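Local coordinates for NLP/P60 family protein (Bacillus cereus ATCC 10987, PDB 3H41) that probably hydrolyses gamma-D-glutamyl-L-lysine bonds in murein peptides, releasing L-Ala-gamma-D-Glu during cell wall degradation, at residues I231-V245 with I300-P311. Sequence-based numbering, arbitrary orientation.
Sequences IPRDSGPQSRNGVAV and IEEYAGARRYLP. With DGL (D-glutamic acid), chain C; ALA (alanine), chain B.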
ATOM      1  N   ILE A 231       8.181  -5.320  -5.254  1.00 14.52           N
ATOM      2  CA  ILE A 231       9.336  -4.430  -5.263  1.00 12.78           C
ATOM      3  C   ILE A 231       9.473  -3.904  -3.830  1.00 13.41           C
ATOM      4  O   ILE A 231       8.563  -4.041  -3.061  1.00 11.90           O
ATOM      5  CB  ILE A 231       9.187  -3.289  -6.326  1.00 13.35           C
ATOM      6  CG1 ILE A 231       8.211  -2.190  -5.870  1.00 12.93           C
ATOM      7  CG2 ILE A 231       8.700  -3.873  -7.655  1.00 15.52           C
ATOM      8  CD1 ILE A 231       8.008  -1.037  -6.901  1.00 14.36           C
ATOM      9  N   PRO A 232      10.629  -3.338  -3.459  1.00 13.95           N
ATOM     10  CA  PRO A 232      10.800  -2.820  -2.099  1.00 14.41           C
ATOM     11  C   PRO A 232       9.770  -1.747  -1.759  1.00 12.37           C
ATOM     12  O   PRO A 232       9.259  -1.068  -2.650  1.00 12.40           O
ATOM     13  CB  PRO A 232      12.220  -2.238  -2.103  1.00 14.18           C
ATOM     14  CG  PRO A 232      12.915  -2.970  -3.214  1.00 13.54           C
ATOM     15  CD  PRO A 232      11.854  -3.216  -4.258  1.00 12.47           C
ATOM     16  N   ARG A 233       9.457  -1.618  -0.483  1.00 12.67           N
ATOM     17  CA  ARG A 233       8.522  -0.618  -0.029  1.00 13.02           C
ATOM     18  C   ARG A 233       8.988   0.831  -0.243  1.00 14.72           C
ATOM     19  O   ARG A 233       8.183   1.675  -0.610  1.00 12.43           O
ATOM     20  CB  ARG A 233       8.188  -0.845   1.448  1.00 14.65           C
ATOM     21  CG  ARG A 233       7.426   0.261   2.130  1.00 16.98           C
ATOM     22  CD  ARG A 233       6.109   0.407   1.568  1.00 18.99           C
ATOM     23  NE  ARG A 233       5.303   1.524   2.105  1.00 17.40           N
ATOM     24  CZ  ARG A 233       5.394   2.807   1.759  1.00 14.60           C
ATOM     25  NH1 ARG A 233       6.358   3.251   0.977  1.00 18.57           N
ATOM     26  NH2 ARG A 233       4.505   3.663   2.229  1.00 13.55           N
ATOM     27  N   ASP A 234      10.272   1.111   0.007  1.00 12.73           N
ATOM     28  CA  ASP A 234      10.774   2.483   0.019  1.00 12.04           C
ATOM     29  C   ASP A 234      11.495   2.887  -1.280  1.00 11.49           C
ATOM     30  O   ASP A 234      11.978   2.048  -2.052  1.00 14.08           O
ATOM     31  CB  ASP A 234      11.688   2.688   1.232  1.00 12.49           C
ATOM     32  CG  ASP A 234      10.936   2.678   2.572  1.00 16.18           C
ATOM     33  OD1 ASP A 234       9.738   2.925   2.599  1.00 15.72           O
ATOM     34  OD2 ASP A 234      11.558   2.420   3.618  1.00 18.08           O
ATOM     35  N   SER A 235      11.602   4.193  -1.508  1.00 12.51           N
ATOM     36  CA  SER A 235      12.126   4.703  -2.783  0.70 13.03           C
ATOM     37  C   SER A 235      13.631   4.411  -2.979  1.00 13.39           C
ATOM     38  O   SER A 235      14.079   4.120  -4.120  1.00 13.18           O
ATOM     39  CB  SER A 235      11.846   6.203  -2.928  0.70 15.40           C
ATOM     40  OG  SER A 235      12.635   6.977  -2.040  0.70 13.40           O
ATOM     41  N   GLY A 236      14.409   4.445  -1.898  1.00 14.63           N
ATOM     42  CA  GLY A 236      15.847   4.212  -1.997  1.00 16.07           C
ATOM     43  C   GLY A 236      16.124   2.793  -2.494  1.00 16.91           C
ATOM     44  O   GLY A 236      16.795   2.591  -3.527  1.00 17.14           O
ATOM     45  N   PRO A 237      15.596   1.797  -1.767  1.00 17.81           N
ATOM     46  CA  PRO A 237      15.677   0.403  -2.215  1.00 17.29           C
ATOM     47  C   PRO A 237      15.051   0.150  -3.579  1.00 17.30           C
ATOM     48  O   PRO A 237      15.614  -0.588  -4.415  1.00 14.00           O
ATOM     49  CB  PRO A 237      14.940  -0.343  -1.110  1.00 16.96           C
ATOM     50  CG  PRO A 237      15.207   0.529   0.137  1.00 18.13           C
ATOM     51  CD  PRO A 237      15.099   1.909  -0.384  1.00 19.18           C
ATOM     52  N   GLN A 238      13.912   0.777  -3.853  1.00 14.56           N
ATOM     53  CA  GLN A 238      13.348   0.649  -5.199  1.00 12.92           C
ATOM     54  C   GLN A 238      14.353   1.076  -6.272  1.00 12.89           C
ATOM     55  O   GLN A 238      14.418   0.490  -7.375  1.00 13.54           O
ATOM     56  CB  GLN A 238      12.078   1.473  -5.339  1.00 14.64           C
ATOM     57  CG  GLN A 238      10.848   0.855  -4.718  1.00 12.58           C
ATOM     58  CD  GLN A 238       9.583   1.668  -4.931  1.00  8.58           C
ATOM     59  OE1 GLN A 238       9.468   2.444  -5.887  1.00 12.18           O
ATOM     60  NE2 GLN A 238       8.587   1.476  -4.023  1.00 11.92           N
ATOM     61  N   SER A 239      15.135   2.099  -5.965  1.00 11.00           N
ATOM     62  CA  SER A 239      16.068   2.654  -6.933  1.00 12.40           C
ATOM     63  C   SER A 239      17.274   1.728  -7.226  1.00 13.85           C
ATOM     64  O   SER A 239      18.028   1.993  -8.169  1.00 14.61           O
ATOM     65  CB  SER A 239      16.598   4.026  -6.446  1.00 13.98           C
ATOM     66  OG  SER A 239      17.645   3.891  -5.491  1.00 13.22           O
ATOM     67  N   ARG A 240      17.476   0.715  -6.388  1.00 12.54           N
ATOM     68  CA  ARG A 240      18.629  -0.220  -6.465  1.00 14.47           C
ATOM     69  C   ARG A 240      18.173  -1.670  -6.739  1.00 20.05           C
ATOM     70  O   ARG A 240      18.974  -2.588  -6.711  1.00 21.79           O
ATOM     71  CB  ARG A 240      19.468  -0.193  -5.182  1.00 14.76           C
ATOM     72  CG  ARG A 240      20.251   1.124  -4.942  1.00 16.97           C
ATOM     73  CD  ARG A 240      20.751   1.690  -6.250  1.00 20.59           C
ATOM     74  NE  ARG A 240      21.802   2.687  -6.097  1.00 19.34           N
ATOM     75  CZ  ARG A 240      21.633   4.008  -6.158  1.00 22.37           C
ATOM     76  NH1 ARG A 240      20.430   4.554  -6.323  1.00 17.59           N
ATOM     77  NH2 ARG A 240      22.697   4.794  -6.029  1.00 19.50           N
ATOM     78  N   ASN A 241      16.892  -1.855  -7.022  1.00 17.92           N
ATOM     79  CA  ASN A 241      16.376  -3.150  -7.468  1.00 20.04           C
ATOM     80  C   ASN A 241      15.791  -3.068  -8.857  1.00 19.68           C
ATOM     81  O   ASN A 241      15.632  -1.991  -9.386  1.00 18.84           O
ATOM     82  CB  ASN A 241      15.445  -3.683  -6.395  1.00 19.00           C
ATOM     83  CG  ASN A 241      16.246  -4.177  -5.184  1.00 28.85           C
ATOM     84  OD1 ASN A 241      16.782  -5.280  -5.222  1.00 39.93           O
ATOM     85  ND2 ASN A 241      16.399  -3.330  -4.144  1.00 27.83           N
ATOM     86  N   GLY A 242      15.543  -4.208  -9.496  1.00 18.74           N
ATOM     87  CA  GLY A 242      15.233  -4.219 -10.912  1.00 19.03           C
ATOM     88  C   GLY A 242      16.466  -3.901 -11.765  1.00 21.13           C
ATOM     89  O   GLY A 242      17.562  -3.869 -11.259  1.00 23.45           O
ATOM     90  N   VAL A 243      16.264  -3.631 -13.042  1.00 19.99           N
ATOM     91  CA  VAL A 243      17.358  -3.431 -13.984  1.00 21.37           C
ATOM     92  C   VAL A 243      17.559  -1.935 -14.310  1.00 22.11           C
ATOM     93  O   VAL A 243      16.632  -1.214 -14.680  1.00 20.01           O
ATOM     94  CB  VAL A 243      17.123  -4.268 -15.279  1.00 22.86           C
ATOM     95  CG1 VAL A 243      18.221  -4.036 -16.296  1.00 22.55           C
ATOM     96  CG2 VAL A 243      17.051  -5.748 -14.924  1.00 21.95           C
ATOM     97  N   ALA A 244      18.791  -1.480 -14.160  1.00 18.69           N
ATOM     98  CA  ALA A 244      19.137  -0.112 -14.478  1.00 20.90           C
ATOM     99  C   ALA A 244      18.799   0.264 -15.906  1.00 21.33           C
ATOM    100  O   ALA A 244      19.099  -0.485 -16.825  1.00 20.30           O
ATOM    101  CB  ALA A 244      20.645   0.103 -14.221  1.00 22.88           C
ATOM    102  N   VAL A 245      18.178   1.428 -16.101  1.00 17.91           N
ATOM    103  CA  VAL A 245      17.768   1.901 -17.423  1.00 19.99           C
ATOM    104  C   VAL A 245      18.389   3.284 -17.643  1.00 23.54           C
ATOM    105  O   VAL A 245      18.391   4.112 -16.729  1.00 23.33           O
ATOM    106  CB  VAL A 245      16.214   2.035 -17.521  1.00 21.72           C
ATOM    107  CG1 VAL A 245      15.793   2.668 -18.866  1.00 17.98           C
ATOM    108  CG2 VAL A 245      15.529   0.659 -17.344  1.00 21.48           C
ATOM    109  N   ILE A 300      13.602  17.661 -12.758  1.00 19.50           N
ATOM    110  CA  ILE A 300      14.582  17.352 -13.774  1.00 19.13           C
ATOM    111  C   ILE A 300      16.024  17.492 -13.273  1.00 19.64           C
ATOM    112  O   ILE A 300      16.871  16.673 -13.633  1.00 19.97           O
ATOM    113  CB  ILE A 300      14.252  18.102 -15.067  1.00 21.71           C
ATOM    114  CG1 ILE A 300      14.931  17.432 -16.275  1.00 27.02           C
ATOM    115  CG2 ILE A 300      14.543  19.602 -14.924  1.00 19.37           C
ATOM    116  CD1 ILE A 300      14.680  15.876 -16.378  1.00 28.43           C
ATOM    117  N   GLU A 301      16.290  18.461 -12.384  1.00 16.52           N
ATOM    118  CA  GLU A 301      17.620  18.670 -11.826  1.00 15.51           C
ATOM    119  C   GLU A 301      18.032  17.578 -10.857  1.00 17.11           C
ATOM    120  O   GLU A 301      19.237  17.361 -10.636  1.00 17.00           O
ATOM    121  CB  GLU A 301      17.727  20.031 -11.099  1.00 16.75           C
ATOM    122  CG  GLU A 301      17.673  21.255 -12.006  1.00 21.55           C
ATOM    123  CD  GLU A 301      16.236  21.712 -12.367  1.00 27.81           C
ATOM    124  OE1 GLU A 301      15.260  21.057 -11.915  1.00 23.59           O
ATOM    125  OE2 GLU A 301      16.087  22.739 -13.086  1.00 20.73           O
ATOM    126  N   GLU A 302      17.040  16.899 -10.274  1.00 16.47           N
ATOM    127  CA  GLU A 302      17.272  15.847  -9.279  1.00 15.26           C
ATOM    128  C   GLU A 302      17.175  14.410  -9.857  1.00 13.08           C
ATOM    129  O   GLU A 302      17.316  13.435  -9.103  1.00 13.39           O
ATOM    130  CB  GLU A 302      16.293  16.006  -8.111  1.00 16.83           C
ATOM    131  CG  GLU A 302      16.629  17.164  -7.149  1.00 15.64           C
ATOM    132  CD  GLU A 302      16.009  17.035  -5.786  1.00 22.59           C
ATOM    133  OE1 GLU A 302      15.067  16.226  -5.610  1.00 20.96           O
ATOM    134  OE2 GLU A 302      16.487  17.748  -4.868  1.00 20.98           O
ATOM    135  N   TYR A 303      16.971  14.304 -11.165  1.00 13.42           N
ATOM    136  CA  TYR A 303      16.923  13.029 -11.854  1.00 14.03           C
ATOM    137  C   TYR A 303      18.100  12.171 -11.399  1.00 16.17           C
ATOM    138  O   TYR A 303      19.260  12.592 -11.491  1.00 20.13           O
ATOM    139  CB  TYR A 303      16.963  13.233 -13.359  1.00 15.95           C
ATOM    140  CG  TYR A 303      16.788  11.962 -14.128  1.00 17.30           C
ATOM    141  CD1 TYR A 303      15.519  11.461 -14.393  1.00 20.89           C
ATOM    142  CD2 TYR A 303      17.894  11.218 -14.552  1.00 17.88           C
ATOM    143  CE1 TYR A 303      15.353  10.263 -15.081  1.00 20.75           C
ATOM    144  CE2 TYR A 303      17.732  10.002 -15.250  1.00 24.20           C
ATOM    145  CZ  TYR A 303      16.447   9.545 -15.511  1.00 22.86           C
ATOM    146  OH  TYR A 303      16.226   8.365 -16.185  1.00 23.84           O
ATOM    147  N   ALA A 304      17.798  10.977 -10.891  1.00 16.56           N
ATOM    148  CA  ALA A 304      18.807  10.107 -10.318  1.00 19.25           C
ATOM    149  C   ALA A 304      18.732   8.691 -10.854  1.00 22.76           C
ATOM    150  O   ALA A 304      19.099   7.753 -10.144  1.00 26.92           O
ATOM    151  CB  ALA A 304      18.668  10.076  -8.799  1.00 18.84           C
ATOM    152  N   GLY A 305      18.198   8.533 -12.048  1.00 18.21           N
ATOM    153  CA  GLY A 305      18.227   7.233 -12.742  1.00 19.44           C
ATOM    154  C   GLY A 305      16.860   6.562 -12.816  1.00 19.63           C
ATOM    155  O   GLY A 305      15.866   7.112 -12.369  1.00 18.98           O
ATOM    156  N   ALA A 306      16.814   5.400 -13.454  1.00 17.31           N
ATOM    157  CA  ALA A 306      15.562   4.714 -13.710  1.00 15.08           C
ATOM    158  C   ALA A 306      15.788   3.213 -13.615  1.00 18.38           C
ATOM    159  O   ALA A 306      16.902   2.720 -13.904  1.00 17.06           O
ATOM    160  CB  ALA A 306      14.976   5.123 -15.078  1.00 13.77           C
ATOM    161  N   ARG A 307      14.750   2.498 -13.167  1.00 15.95           N
ATOM    162  CA  ARG A 307      14.797   1.037 -13.014  1.00 13.19           C
ATOM    163  C   ARG A 307      13.624   0.369 -13.736  1.00 15.88           C
ATOM    164  O   ARG A 307      12.488   0.900 -13.734  1.00 16.21           O
ATOM    165  CB  ARG A 307      14.714   0.692 -11.536  1.00 14.39           C
ATOM    166  CG  ARG A 307      15.935   1.056 -10.750  1.00 16.42           C
ATOM    167  CD  ARG A 307      16.994  -0.047 -10.977  1.00 24.73           C
ATOM    168  NE  ARG A 307      18.321   0.450 -10.837  1.00 29.25           N
ATOM    169  CZ  ARG A 307      19.365  -0.285 -10.472  1.00 25.47           C
ATOM    170  NH1 ARG A 307      19.264  -1.588 -10.171  1.00 19.17           N
ATOM    171  NH2 ARG A 307      20.523   0.307 -10.388  1.00 21.17           N
ATOM    172  N   ARG A 308      13.883  -0.805 -14.313  1.00 14.10           N
ATOM    173  CA  ARG A 308      12.848  -1.593 -14.977  1.00 15.44           C
ATOM    174  C   ARG A 308      12.576  -2.898 -14.222  1.00 16.55           C
ATOM    175  O   ARG A 308      13.474  -3.641 -13.855  1.00 17.68           O
ATOM    176  CB  ARG A 308      13.228  -1.855 -16.436  1.00 15.15           C
ATOM    177  CG  ARG A 308      12.179  -2.610 -17.290  1.00 17.96           C
ATOM    178  CD  ARG A 308      12.564  -2.592 -18.780  1.00 19.83           C
ATOM    179  NE  ARG A 308      12.699  -1.211 -19.206  1.00 18.55           N
ATOM    180  CZ  ARG A 308      13.401  -0.769 -20.236  1.00 25.72           C
ATOM    181  NH1 ARG A 308      14.070  -1.604 -21.030  1.00 28.04           N
ATOM    182  NH2 ARG A 308      13.450   0.534 -20.457  1.00 20.87           N
ATOM    183  N   TYR A 309      11.298  -3.148 -13.970  1.00 16.96           N
ATOM    184  CA  TYR A 309      10.880  -4.251 -13.125  1.00 19.34           C
ATOM    185  C   TYR A 309      10.064  -5.267 -13.935  1.00 22.67           C
ATOM    186  O   TYR A 309       9.833  -6.386 -13.481  1.00 24.09           O
ATOM    187  CB  TYR A 309      10.083  -3.695 -11.934  1.00 17.21           C
ATOM    188  CG  TYR A 309      10.945  -3.179 -10.776  1.00 13.45           C
ATOM    189  CD1 TYR A 309      11.309  -4.025  -9.751  1.00 17.14           C
ATOM    190  CD2 TYR A 309      11.349  -1.840 -10.694  1.00 18.64           C
ATOM    191  CE1 TYR A 309      12.091  -3.563  -8.659  1.00 21.52           C
ATOM    192  CE2 TYR A 309      12.123  -1.374  -9.628  1.00 20.74           C
ATOM    193  CZ  TYR A 309      12.491  -2.243  -8.610  1.00 21.34           C
ATOM    194  OH  TYR A 309      13.249  -1.801  -7.527  1.00 21.53           O
ATOM    195  N   LEU A 310       9.650  -4.872 -15.135  1.00 22.35           N
ATOM    196  CA  LEU A 310       8.919  -5.758 -16.038  1.00 23.33           C
ATOM    197  C   LEU A 310       9.904  -6.671 -16.749  1.00 28.91           C
ATOM    198  O   LEU A 310      10.965  -6.215 -17.202  1.00 29.54           O
ATOM    199  CB  LEU A 310       8.177  -4.952 -17.086  1.00 20.71           C
ATOM    200  CG  LEU A 310       6.984  -4.144 -16.586  1.00 21.01           C
ATOM    201  CD1 LEU A 310       6.384  -3.339 -17.718  1.00 23.08           C
ATOM    202  CD2 LEU A 310       5.942  -5.084 -15.985  1.00 16.21           C
ATOM    203  N   PRO A 311       9.561  -7.962 -16.864  1.00 34.69           N
ATOM    204  CA  PRO A 311      10.509  -8.883 -17.484  1.00 38.24           C
ATOM    205  C   PRO A 311      10.726  -8.601 -18.964  1.00 40.67           C
ATOM    206  O   PRO A 311      10.148  -7.691 -19.567  1.00 42.86           O
ATOM    207  CB  PRO A 311       9.858 -10.264 -17.272  1.00 39.75           C
ATOM    208  CG  PRO A 311       8.411  -9.989 -16.983  1.00 38.36           C
ATOM    209  CD  PRO A 311       8.380  -8.657 -16.314  1.00 32.87           C
ATOM    210  OXT PRO A 311      11.518  -9.290 -19.602  1.00 44.35           O
TER
HETATM  211  N   DGL C 502       8.652   6.950   2.295  1.00 24.22           N
HETATM  212  CA  DGL C 502       9.568   7.781   1.510  1.00 23.96           C
HETATM  213  C   DGL C 502      10.547   6.944   0.742  1.00 23.96           C
HETATM  214  O   DGL C 502      11.670   7.374   0.445  1.00 25.21           O
HETATM  215  CB  DGL C 502       8.769   8.678   0.552  1.00 24.81           C
HETATM  216  CG  DGL C 502       9.625   9.711  -0.206  1.00 27.78           C
HETATM  217  CD  DGL C 502      10.636  10.482   0.640  1.00 37.79           C
HETATM  218  OE1 DGL C 502      10.370  11.671   0.893  1.00 32.93           O
HETATM  219  OE2 DGL C 502      11.717   9.953   1.020  1.00 35.20           O
HETATM  220  OXT DGL C 502      10.216   5.822   0.341  1.00 17.13           O
HETATM  221  N   ALA B 501       8.701   4.186   4.734  1.00 19.96           N
HETATM  222  CA  ALA B 501       8.086   5.455   4.141  1.00 24.53           C
HETATM  223  C   ALA B 501       9.113   6.202   3.299  1.00 24.79           C
HETATM  224  O   ALA B 501      10.321   6.111   3.559  1.00 22.52           O
HETATM  225  CB  ALA B 501       7.580   6.380   5.244  1.00 24.67           C
HETATM  226  O   HOH W   1      20.539   7.349  -7.031  1.00 18.24           O
HETATM  227  O   HOH W   2      18.439   6.901 -16.336  1.00 27.19           O
HETATM  228  O   HOH W   3      19.451   4.154 -14.415  1.00 28.14           O
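In the papain-like NlpC/P60 catalytic domain, strand 243-245 forms one border of the antiparallel sheet by pairing with the C-terminal strand 303-308, and the type I turn Gln238-Asn241, which follows the short substrate-binding helix 235-238, packs on Tyr309 and Arg307. Val243 and Arg308 make the hydrogen-bonded pair: Val243 N gives a nearly straight bond to Arg308 O (172°), and Arg308 N returns one to Val243 O at 2.8 Å. Tyr309 suits its place because a flat ring slots between Ile231 and Gly242 of the same segment while its hydroxyl ties down a carbonyl. Ile231 CG2 presses on one face, 3.4 Å from Tyr309 CD1; over the other lies Gly242 CA, 4.0 Å from the ring centroid in a CH-pi contact. The lack of a side chain lets Gly242 lie close to the ring and to Arg308 O, and its positive phi (72°) is easy for glycine. At the ring's edge, Tyr309 OH donates to an in-plane lone pair of Gln238 O, 2.6 Å away. The Gln238 amide bonds to Pro232 O, Ser217 O and Thr220, linking this turn to the start of helix 218-225, which follows the probable nucleophile Cys216. Upstream, Ser235 N and OG bond to OXT and O of the D-glutamate alpha-carboxylate, while Asp234 OD1 accepts from the alanine amino group at 2.7 Å. Val245 CG2 lies 3.5 Å from Arg308 CB and also over a face of the guanidinium, whose charge is met by Asp254. Bent at chi2 (-80°), Arg307 folds back under the turn, its guanidinium between Arg240 and Ala244, and Arg307 NH1 reaches Gly242 O at 3.0 Å from above the carbonyl plane.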